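Local coordinates for tudor domain-containing protein 1 (Mus musculus, PDB 4B9W) that scaffolds Piwi proteins and piRNA biogenesis factors during spermatogenesis, its extended Tudor domain TD3 binding a MILI peptide that carries dimethylarginine, at the interface of chains A and B. Numbering follows the deposited sequence. Chains: chain A/B, Tudor domain-containing protein 1.

The interface of chains A and B. Residues chain A 141-144; chain B 67-69.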
# COMPACT_ATOMS: atom_id res chain seq x y z
N LYS A 141 12.33 -9.69 8.34
CA LYS A 141 10.92 -9.26 8.31
C LYS A 141 10.47 -8.78 6.93
O LYS A 141 9.34 -8.34 6.77
CB LYS A 141 10.66 -8.18 9.37
CG LYS A 141 11.90 -7.41 9.79
CD LYS A 141 11.58 -6.31 10.79
CE LYS A 141 12.78 -5.39 10.97
NZ LYS A 141 13.20 -4.80 9.67
N HIS A 142 11.33 -8.89 5.94
CA HIS A 142 11.07 -8.28 4.65
C HIS A 142 11.57 -9.20 3.61
O HIS A 142 12.63 -9.80 3.77
CB HIS A 142 11.79 -6.93 4.53
CG HIS A 142 11.31 -5.88 5.51
ND1 HIS A 142 10.11 -5.27 5.38
CD2 HIS A 142 11.91 -5.34 6.64
CE1 HIS A 142 9.95 -4.38 6.39
NE2 HIS A 142 11.06 -4.42 7.16
N TRP A 143 10.81 -9.33 2.53
CA TRP A 143 11.25 -10.06 1.35
C TRP A 143 12.44 -9.38 0.71
O TRP A 143 12.36 -8.21 0.33
CB TRP A 143 10.12 -10.15 0.34
CG TRP A 143 8.90 -10.85 0.87
CD1 TRP A 143 7.67 -10.28 1.18
CD2 TRP A 143 8.75 -12.28 1.17
NE1 TRP A 143 6.79 -11.23 1.63
CE2 TRP A 143 7.37 -12.45 1.64
CE3 TRP A 143 9.57 -13.39 1.10
CZ2 TRP A 143 6.88 -13.69 2.02
CZ3 TRP A 143 9.06 -14.63 1.48
CH2 TRP A 143 7.74 -14.77 1.93
N THR A 144 13.56 -10.09 0.58
CA THR A 144 14.75 -9.53 -0.07
C THR A 144 14.55 -9.45 -1.59
O THR A 144 13.74 -10.20 -2.14
CB THR A 144 15.99 -10.39 0.22
OG1 THR A 144 15.77 -11.73 -0.24
CG2 THR A 144 16.32 -10.39 1.72
N GLU B 67 18.10 -1.99 0.00
CA GLU B 67 17.47 -3.26 0.24
C GLU B 67 16.13 -2.97 0.93
O GLU B 67 16.02 -2.05 1.73
CB GLU B 67 18.36 -4.16 1.10
CG GLU B 67 17.79 -5.56 1.34
CD GLU B 67 17.54 -6.35 0.06
OE1 GLU B 67 18.51 -6.90 -0.51
OE2 GLU B 67 16.37 -6.44 -0.38
N ILE B 68 15.11 -3.76 0.58
CA ILE B 68 13.77 -3.62 1.16
C ILE B 68 13.81 -3.73 2.67
O ILE B 68 14.36 -4.70 3.22
CB ILE B 68 12.81 -4.71 0.63
CG1 ILE B 68 12.64 -4.58 -0.89
CG2 ILE B 68 11.46 -4.61 1.32
CD1 ILE B 68 12.44 -3.16 -1.39
N GLY B 69 13.24 -2.73 3.34
CA GLY B 69 13.19 -2.65 4.79
C GLY B 69 14.45 -2.15 5.47
O GLY B 69 14.54 -2.13 6.68
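The imidazole of A:His142 lies against the backbone of B:Gly69 where two copies of the extended Tudor domain meet, in a patch from a two-fold symmetric contact that may belong to the crystal rather than to the working protein. B:Gly69 CA sits over one face of the ring in a CH-pi contact, 3.6 Å from the centroid and displaced toward the rim, with A:His142 CD2 its nearest ring atom at 3.5 Å. CG of A:His142 is anti to its own carbonyl carbon and beside the backbone N (chi1 -64°), and the turn about CB-CG then presents a ring face to the glycine. The opposite face is backed, also near the rim, by CB of A:Lys141, a poorly ordered residue.

B:Ile68 packs beside this pair with its branch point and CG2 methyl, and its carbonyl O lies 3.6 Å from A:His142 CB. Its CB stands 3.5 Å from the carbonyl O of A:Trp143, while the CG2 methyl reaches A:His142 CB at 4.0 Å. The indole of A:Trp143 points away from chain B, leaving the backbone to make the contact. Farther along, where chain A approaches helix 145-155, the carboxylate of B:Glu67 brings OE2 to 3.5 Å from A:Thr144 CA. A bend at chi2 (59°) folds that carboxylate back toward its own main chain, and OE2 accepts a hydrogen bond from B:Ile68 N at 3.1 Å. The N-H arrives on the anti side, 28° out of the carboxylate plane, and probably helps steady the carboxylate beside A:Thr144.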